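Local coordinates for regulatory protein YycH-like domain-containing protein (Eubacterium rectale, PDB 5COZ) that is of unknown function but probably contains a YycH-like domain and, as a probable lipoprotein, is likely exported and tethered to the cell membrane, at residues N14-V19 with S278-E283; L79-A84 with L89-C94; L108-N111 with D116-A119. One frame throughout, in Å; residues are numbered along the deposited sequence. Where two conformers were deposited one is given.

Interaction 1. Residues N14-V19 with S278-E283; sequences NDYENV and SILSKE
With chi1 at 173°, Y16 throws its ring away from its own backbone N and out to L280, whose CG likewise stands anti to N (chi1 180°) and points back at it. The pairing joins two helices, 16-22 and 276-288, that rest against the mixed beta sheet: V19 touches strand 34-40 and I279 strand 314-330. Their backbones stay well apart, the nearest pair, V19 CA and L280 CA, being separated by 9.5 Å, and side chains must span the gap. Leucine suits this place because its chain is long enough to carry one methyl, CD2, between two neighbours. L280 CD2 lies at the edge of the Y16 ring, 4.2 Å from Y16 CE1, and the same distance from V19 CG1, a methyl of a compact residue. Before helix 16-22, D15 acts as N-cap, its OD2 accepting from N18 N at 3.0 Å. Tyrosine combines a long apolar ring with a polar end: its OH passes 3.5 Å from S281 CA without a direct hydrogen bond across the contact. A water in the plane of the ring makes the connection instead, 2.7 Å from Y16 OH and donating to S281 O at 3.0 Å.

Interaction 2. Residues L79-A84 with L89-C94; sequences LMEKLA and LNKDVC
K91 lays its aliphatic chain over A84, bridging the last turns of helix 73-87 and the loop that leads from it to strand 95-101. From CB, which points at the helix, the chain goes on to CG, 3.9 Å from A84 CB, and then to CD, 3.8 Å from A84 CB. CD also faces the selenium of the selenomethionine M80, 4.2 Å from its SE. Bends at chi3 (-67°) and chi4 (-54°) then carry CE past the carboxylate of E81 and turn NZ back to two waters. One, 3.1 Å from K91 NZ, donates to E81 O; the other, 2.7 Å from K91 NZ, donates to L89 O and, weakly, to A84 O. The small methyl of A84 suits a spot where the chain comes down onto the helix, and it also meets L89, A84 CB lying 4.0 Å from L89 CB. L89, buried and apolar, continues inward onto I118. L89 N donates to A84 O at 2.9 Å, a bond reaching five residues back along the chain. E81 OE1 stays 5.5 Å from K91 NZ, without a salt bridge; the ammonium reaches the three carbonyls through water, and its positive charge near the helix C-terminus is probably favourable.

Interaction 3. Residues L108-N111 with D116-A119; sequences LWDN and DSIA
I118 O is gripped from several directions: W109 N donates to it at 2.9 Å, a water can offer it a proton, and L108 CA comes within 3.4 Å in a CA-H...O contact. It belongs to a beta hairpin of strands 104-111 and 116-120; segments 108-111 and 116-119 run antiparallel at 179°. W109 and I118 form a hydrogen-bonded pair, the return bond running from I118 N to W109 O at 2.9 Å; both bonds lie in their carbonyl planes with N-H...O angles of 165°, nearly straight. On the face shared by these two residues, the W109 ring, set by a chi1 of -69° beside its own backbone N, crosses I118 obliquely, with W109 CE3 4.0 Å from I118 CG2. A large aromatic and a beta-branched residue suit this buried face, which looks onto helix 73-87; there Y77 meets W109 edge-to-face. On the other face, L108 lies across from A119 and D110 from S117 as non-hydrogen-bonded pairs. A119 has just a methyl to offer L108, and the fit is tight, L108 CD2 lying 3.4 Å from A119 CB. The acidic D110 draws water to this face: one water donates both to D110 OD1 at 2.9 Å and to D116 O, tying side chain to the opposite backbone. N111 and D116 stand nearest the turn, and the turn itself takes hold of them, Y113 N donating to N111 OD1 and T114 OG1 bonding D116 OD2. A final water joins the pair, accepting from N111 ND2 at 2.8 Å and donating to D116 OD2 at 2.7 Å.

Interactions 2 and 3 adjoin, their centres 8 Å apart, while interaction 1 lies on the opposite side of the chain's centre, about 50 Å from either by centres. In sequence, interaction 2 closes before interaction 3 opens, and both fall within the long excursion between residues 14-19 and 278-283. Interaction 1 joins the first helix to helix 276-288, the last of the chain, beside the mixed sheet. The other two are local: interaction 3 is a hairpin within the antiparallel sheet, and interaction 2 is the helix and loop packed on it. M80 CG lies 3.5 Å from W109 CD2, and L89 CD1 3.5 Å from D116 CB. The chain thus has two separately packed helix-on-sheet regions.

Interaction 1. Residues N14-V19 with S278-E283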
loop_
_atom_site.group_PDB
_atom_site.type_symbol
_atom_site.label_atom_id
_atom_site.label_comp_id
_atom_site.label_asym_id
_atom_site.label_seq_id
_atom_site.Cartn_x
_atom_site.Cartn_y
_atom_site.Cartn_z
ATOM N N ASN A 14 -25.444 -0.228 -13.675
ATOM C CA ASN A 14 -25.305 0.774 -12.621
ATOM C C ASN A 14 -26.447 0.723 -11.575
ATOM O O ASN A 14 -26.554 1.644 -10.784
ATOM C CB ASN A 14 -25.180 2.176 -13.236
ATOM C CG ASN A 14 -23.990 2.325 -14.156
ATOM O OD1 ASN A 14 -22.829 2.362 -13.722
ATOM N ND2 ASN A 14 -24.252 2.396 -15.455
ATOM N N ASP A 15 -27.268 -0.343 -11.528
ATOM C CA ASP A 15 -28.315 -0.474 -10.483
ATOM C C ASP A 15 -27.676 -1.165 -9.259
ATOM O O ASP A 15 -26.914 -2.109 -9.448
ATOM C CB ASP A 15 -29.535 -1.237 -11.018
ATOM C CG ASP A 15 -30.476 -1.736 -9.945
ATOM O OD1 ASP A 15 -31.353 -0.960 -9.518
ATOM O OD2 ASP A 15 -30.355 -2.918 -9.557
ATOM N N TYR A 16 -27.982 -0.710 -8.026
ATOM C CA TYR A 16 -27.354 -1.266 -6.805
ATOM C C TYR A 16 -27.620 -2.778 -6.610
ATOM O O TYR A 16 -26.676 -3.522 -6.332
ATOM C CB TYR A 16 -27.740 -0.461 -5.548
ATOM C CG TYR A 16 -27.274 -1.068 -4.236
ATOM C CD1 TYR A 16 -25.921 -1.295 -3.987
ATOM C CD2 TYR A 16 -28.180 -1.369 -3.228
ATOM C CE1 TYR A 16 -25.489 -1.850 -2.781
ATOM C CE2 TYR A 16 -27.764 -1.919 -2.018
ATOM C CZ TYR A 16 -26.417 -2.162 -1.800
ATOM O OH TYR A 16 -26.019 -2.695 -0.596
ATOM N N GLU A 17 -28.861 -3.244 -6.784
ATOM C CA GLU A 17 -29.144 -4.672 -6.630
ATOM C C GLU A 17 -28.418 -5.514 -7.680
ATOM O O GLU A 17 -27.961 -6.607 -7.355
ATOM C CB GLU A 17 -30.658 -4.931 -6.690
ATOM C CG GLU A 17 -31.377 -4.568 -5.397
ATOM C CD GLU A 17 -30.939 -5.282 -4.127
ATOM O OE1 GLU A 17 -30.677 -6.509 -4.175
ATOM O OE2 GLU A 17 -30.879 -4.610 -3.072
ATOM N N ASN A 18 -28.271 -5.004 -8.916
ATOM C CA ASN A 18 -27.526 -5.692 -9.977
ATOM C C ASN A 18 -26.037 -5.745 -9.624
ATOM O O ASN A 18 -25.357 -6.754 -9.881
ATOM C CB ASN A 18 -27.724 -5.003 -11.330
ATOM C CG ASN A 18 -29.032 -5.350 -11.990
ATOM O OD1 ASN A 18 -29.697 -6.333 -11.644
ATOM N ND2 ASN A 18 -29.437 -4.535 -12.944
ATOM N N VAL A 19 -25.542 -4.656 -9.019
ATOM C CA VAL A 19 -24.144 -4.596 -8.590
ATOM C C VAL A 19 -23.918 -5.662 -7.504
ATOM O O VAL A 19 -22.927 -6.407 -7.565
ATOM C CB VAL A 19 -23.751 -3.167 -8.121
ATOM C CG1 VAL A 19 -22.484 -3.178 -7.266
ATOM C CG2 VAL A 19 -23.587 -2.223 -9.317
ATOM N N SER A 278 -21.780 -9.997 0.053
ATOM C CA SER A 278 -22.188 -10.063 1.460
ATOM C C SER A 278 -21.571 -8.909 2.235
ATOM O O SER A 278 -22.244 -8.274 3.033
ATOM C CB SER A 278 -21.769 -11.394 2.078
ATOM O OG SER A 278 -22.343 -12.479 1.364
ATOM N N ILE A 279 -20.316 -8.586 1.928
ATOM C CA ILE A 279 -19.605 -7.483 2.568
ATOM C C ILE A 279 -20.186 -6.150 2.130
ATOM O O ILE A 279 -20.445 -5.299 2.996
ATOM C CB ILE A 279 -18.107 -7.578 2.245
ATOM C CG1 ILE A 279 -17.533 -8.929 2.709
ATOM C CG2 ILE A 279 -17.326 -6.368 2.820
ATOM C CD1 ILE A 279 -17.674 -9.228 4.213
ATOM N N LEU A 280 -20.404 -5.953 0.805
ATOM C CA LEU A 280 -20.914 -4.670 0.370
ATOM C C LEU A 280 -22.307 -4.390 0.945
ATOM O O LEU A 280 -22.538 -3.267 1.391
ATOM C CB LEU A 280 -20.932 -4.562 -1.162
ATOM C CG LEU A 280 -21.480 -3.204 -1.693
ATOM C CD1 LEU A 280 -20.626 -2.007 -1.173
ATOM C CD2 LEU A 280 -21.520 -3.210 -3.208
ATOM N N SER A 281 -23.226 -5.376 0.942
ATOM C CA SER A 281 -24.555 -5.100 1.477
ATOM C C SER A 281 -24.486 -4.754 2.983
ATOM O O SER A 281 -25.174 -3.830 3.427
ATOM C CB SER A 281 -25.489 -6.273 1.217
ATOM O OG SER A 281 -25.018 -7.406 1.918
ATOM N N LYS A 282 -23.632 -5.435 3.747
ATOM C CA LYS A 282 -23.490 -5.167 5.169
ATOM C C LYS A 282 -22.851 -3.773 5.379
ATOM O O LYS A 282 -23.279 -3.007 6.253
ATOM C CB LYS A 282 -22.626 -6.290 5.773
ATOM C CG LYS A 282 -22.626 -6.397 7.245
ATOM C CD LYS A 282 -22.191 -7.804 7.577
ATOM C CE LYS A 282 -22.167 -7.943 9.037
ATOM N NZ LYS A 282 -21.686 -9.287 9.365
ATOM N N GLU A 283 -21.861 -3.436 4.549
ATOM C CA GLU A 283 -21.183 -2.142 4.674
ATOM C C GLU A 283 -22.125 -0.991 4.278
ATOM O O GLU A 283 -22.142 0.033 4.962
ATOM C CB GLU A 283 -19.925 -2.145 3.820
ATOM C CG GLU A 283 -19.193 -0.807 3.828
ATOM C CD GLU A 283 -18.475 -0.411 5.103
ATOM O OE1 GLU A 283 -18.541 -1.142 6.118
ATOM O OE2 GLU A 283 -17.853 0.677 5.082
HETATM O O HOH W 1 -27.507 -3.053 1.673
#

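Interaction 2. Residues L79-A84 with L89-C94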
loop_
_atom_site.group_PDB
_atom_site.type_symbol
_atom_site.label_atom_id
_atom_site.label_comp_id
_atom_site.label_asym_id
_atom_site.label_seq_id
_atom_site.Cartn_x
_atom_site.Cartn_y
_atom_site.Cartn_z
ATOM N N LEU A 79 21.095 -7.420 1.231
ATOM C CA LEU A 79 20.012 -6.532 0.837
ATOM C C LEU A 79 20.602 -5.165 0.401
ATOM O O LEU A 79 20.197 -4.593 -0.627
ATOM C CB LEU A 79 19.039 -6.380 1.995
ATOM C CG LEU A 79 17.876 -5.396 1.749
ATOM C CD1 LEU A 79 17.083 -5.769 0.482
ATOM C CD2 LEU A 79 16.969 -5.324 2.998
HETATM N N MSE A 80 21.594 -4.655 1.152
HETATM C CA MSE A 80 22.260 -3.423 0.810
HETATM C C MSE A 80 22.795 -3.476 -0.643
HETATM O O MSE A 80 22.642 -2.504 -1.373
HETATM C CB MSE A 80 23.402 -3.098 1.818
HETATM C CG MSE A 80 24.222 -1.851 1.424
HETATM SE SE MSE A 80 25.691 -2.225 0.175
HETATM C CE MSE A 80 26.768 -3.385 1.385
ATOM N N GLU A 81 23.440 -4.583 -1.052
ATOM C CA GLU A 81 24.005 -4.614 -2.398
ATOM C C GLU A 81 22.917 -4.590 -3.454
ATOM O O GLU A 81 23.115 -3.936 -4.472
ATOM C CB GLU A 81 24.899 -5.844 -2.601
ATOM C CG GLU A 81 26.145 -5.812 -1.736
ATOM C CD GLU A 81 27.214 -6.722 -2.304
ATOM O OE1 GLU A 81 27.665 -6.481 -3.451
ATOM O OE2 GLU A 81 27.592 -7.691 -1.600
ATOM N N LYS A 82 21.780 -5.265 -3.196
ATOM C CA LYS A 82 20.673 -5.245 -4.162
ATOM C C LYS A 82 20.110 -3.830 -4.261
ATOM O O LYS A 82 19.869 -3.351 -5.369
ATOM C CB LYS A 82 19.592 -6.229 -3.769
ATOM C CG LYS A 82 20.052 -7.677 -3.856
ATOM C CD LYS A 82 18.971 -8.577 -3.288
ATOM C CE LYS A 82 19.290 -10.045 -3.395
ATOM N NZ LYS A 82 20.286 -10.469 -2.381
ATOM N N LEU A 83 19.965 -3.129 -3.116
ATOM C CA LEU A 83 19.482 -1.747 -3.141
ATOM C C LEU A 83 20.475 -0.814 -3.813
ATOM O O LEU A 83 20.056 0.101 -4.530
ATOM C CB LEU A 83 19.185 -1.250 -1.731
ATOM C CG LEU A 83 18.040 -1.979 -1.024
ATOM C CD1 LEU A 83 17.991 -1.589 0.433
ATOM C CD2 LEU A 83 16.686 -1.692 -1.702
ATOM N N ALA A 84 21.795 -1.012 -3.581
ATOM C CA ALA A 84 22.832 -0.201 -4.205
ATOM C C ALA A 84 22.823 -0.391 -5.729
ATOM O O ALA A 84 23.010 0.593 -6.442
ATOM C CB ALA A 84 24.211 -0.568 -3.629
ATOM N N LEU A 89 24.271 3.206 -6.675
ATOM C CA LEU A 89 25.089 3.832 -5.639
ATOM C C LEU A 89 26.571 3.522 -5.875
ATOM O O LEU A 89 26.906 2.390 -6.216
ATOM C CB LEU A 89 24.645 3.307 -4.261
ATOM C CG LEU A 89 25.374 3.867 -3.052
ATOM C CD1 LEU A 89 24.710 5.136 -2.563
ATOM C CD2 LEU A 89 25.367 2.853 -1.905
ATOM N N ASN A 90 27.442 4.521 -5.734
ATOM C CA ASN A 90 28.869 4.277 -5.885
ATOM C C ASN A 90 29.371 3.746 -4.525
ATOM O O ASN A 90 29.611 4.533 -3.616
ATOM C CB ASN A 90 29.579 5.545 -6.335
ATOM C CG ASN A 90 31.042 5.338 -6.637
ATOM O OD1 ASN A 90 31.616 4.276 -6.378
ATOM N ND2 ASN A 90 31.673 6.351 -7.197
ATOM N N LYS A 91 29.448 2.413 -4.381
ATOM C CA LYS A 91 29.801 1.731 -3.117
ATOM C C LYS A 91 31.228 2.058 -2.651
ATOM O O LYS A 91 31.466 2.131 -1.436
ATOM C CB LYS A 91 29.590 0.213 -3.222
ATOM C CG LYS A 91 28.109 -0.186 -3.316
ATOM C CD LYS A 91 27.824 -1.698 -3.443
ATOM C CE LYS A 91 28.290 -2.297 -4.754
ATOM N NZ LYS A 91 27.768 -1.584 -5.941
ATOM N N ASP A 92 32.156 2.333 -3.597
ATOM C CA ASP A 92 33.551 2.671 -3.271
ATOM C C ASP A 92 33.681 3.897 -2.374
ATOM O O ASP A 92 34.504 3.885 -1.456
ATOM C CB ASP A 92 34.375 2.953 -4.546
ATOM C CG ASP A 92 34.455 1.858 -5.588
ATOM O OD1 ASP A 92 34.330 0.671 -5.216
ATOM O OD2 ASP A 92 34.702 2.186 -6.770
ATOM N N VAL A 93 32.915 4.973 -2.669
ATOM C CA VAL A 93 33.022 6.257 -1.969
ATOM C C VAL A 93 32.026 6.402 -0.808
ATOM O O VAL A 93 32.075 7.407 -0.089
ATOM C CB VAL A 93 32.910 7.471 -2.935
ATOM C CG1 VAL A 93 34.121 7.551 -3.864
ATOM C CG2 VAL A 93 31.610 7.455 -3.731
ATOM N N CYS A 94 31.139 5.424 -0.612
ATOM C CA CYS A 94 30.160 5.433 0.477
ATOM C C CYS A 94 30.785 5.301 1.828
ATOM O O CYS A 94 31.817 4.623 1.951
ATOM C CB CYS A 94 29.153 4.319 0.272
ATOM S SG CYS A 94 27.853 4.762 -0.873
HETATM O O HOH W 2 25.383 -3.492 -5.915
HETATM O O HOH W 3 25.909 0.059 -7.097
#

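Interaction 3. Residues L108-N111 with D116-A119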
loop_
_atom_site.group_PDB
_atom_site.type_symbol
_atom_site.label_atom_id
_atom_site.label_comp_id
_atom_site.label_asym_id
_atom_site.label_seq_id
_atom_site.Cartn_x
_atom_site.Cartn_y
_atom_site.Cartn_z
ATOM N N LEU A 108 23.503 2.226 7.891
ATOM C CA LEU A 108 23.417 3.297 6.911
ATOM C C LEU A 108 24.601 3.296 5.994
ATOM O O LEU A 108 25.732 3.064 6.436
ATOM C CB LEU A 108 23.349 4.684 7.599
ATOM C CG LEU A 108 22.313 4.841 8.735
ATOM C CD1 LEU A 108 22.362 6.239 9.308
ATOM C CD2 LEU A 108 20.905 4.604 8.250
ATOM N N TRP A 109 24.368 3.647 4.726
ATOM C CA TRP A 109 25.428 3.857 3.732
ATOM C C TRP A 109 25.134 5.174 3.059
ATOM O O TRP A 109 24.047 5.346 2.506
ATOM C CB TRP A 109 25.507 2.727 2.693
ATOM C CG TRP A 109 25.982 1.437 3.260
ATOM C CD1 TRP A 109 27.261 0.955 3.241
ATOM C CD2 TRP A 109 25.192 0.463 3.934
ATOM N NE1 TRP A 109 27.314 -0.267 3.863
ATOM C CE2 TRP A 109 26.049 -0.619 4.256
ATOM C CE3 TRP A 109 23.815 0.353 4.233
ATOM C CZ2 TRP A 109 25.584 -1.779 4.890
ATOM C CZ3 TRP A 109 23.353 -0.810 4.837
ATOM C CH2 TRP A 109 24.242 -1.839 5.198
ATOM N N ASP A 110 26.071 6.108 3.122
ATOM C CA ASP A 110 25.832 7.423 2.556
ATOM C C ASP A 110 26.927 7.840 1.609
ATOM O O ASP A 110 28.112 7.671 1.904
ATOM C CB ASP A 110 25.756 8.442 3.717
ATOM C CG ASP A 110 24.499 8.292 4.541
ATOM O OD1 ASP A 110 23.442 8.768 4.090
ATOM O OD2 ASP A 110 24.560 7.638 5.607
ATOM N N ASN A 111 26.531 8.397 0.468
ATOM C CA ASN A 111 27.484 9.013 -0.445
ATOM C C ASN A 111 27.318 10.492 -0.185
ATOM O O ASN A 111 26.314 11.088 -0.575
ATOM C CB ASN A 111 27.243 8.601 -1.894
ATOM C CG ASN A 111 28.256 9.194 -2.846
ATOM O OD1 ASN A 111 28.930 10.173 -2.540
ATOM N ND2 ASN A 111 28.344 8.635 -4.034
ATOM N N ASP A 116 23.218 10.373 -2.105
ATOM C CA ASP A 116 22.518 9.086 -2.220
ATOM C C ASP A 116 22.625 8.362 -0.881
ATOM O O ASP A 116 23.628 8.523 -0.174
ATOM C CB ASP A 116 23.138 8.203 -3.314
ATOM C CG ASP A 116 23.137 8.763 -4.720
ATOM O OD1 ASP A 116 22.141 9.379 -5.105
ATOM O OD2 ASP A 116 24.129 8.550 -5.440
ATOM N N SER A 117 21.613 7.571 -0.522
ATOM C CA SER A 117 21.710 6.864 0.744
ATOM C C SER A 117 20.930 5.572 0.749
ATOM O O SER A 117 19.969 5.402 -0.007
ATOM C CB SER A 117 21.226 7.726 1.908
ATOM O OG SER A 117 19.825 7.914 1.880
ATOM N N ILE A 118 21.380 4.652 1.613
ATOM C CA ILE A 118 20.696 3.412 1.923
ATOM C C ILE A 118 20.562 3.331 3.436
ATOM O O ILE A 118 21.540 3.596 4.139
ATOM C CB ILE A 118 21.400 2.172 1.333
ATOM C CG1 ILE A 118 21.480 2.242 -0.208
ATOM C CG2 ILE A 118 20.722 0.851 1.821
ATOM C CD1 ILE A 118 22.367 1.162 -0.797
ATOM N N ALA A 119 19.378 2.974 3.951
ATOM C CA ALA A 119 19.195 2.800 5.380
ATOM C C ALA A 119 18.430 1.530 5.584
ATOM O O ALA A 119 17.358 1.363 4.996
ATOM C CB ALA A 119 18.416 3.979 5.960
HETATM O O HOH W 4 21.642 6.427 5.218
HETATM O O HOH W 5 23.685 10.581 1.858
HETATM O O HOH W 6 26.488 7.231 -5.602
#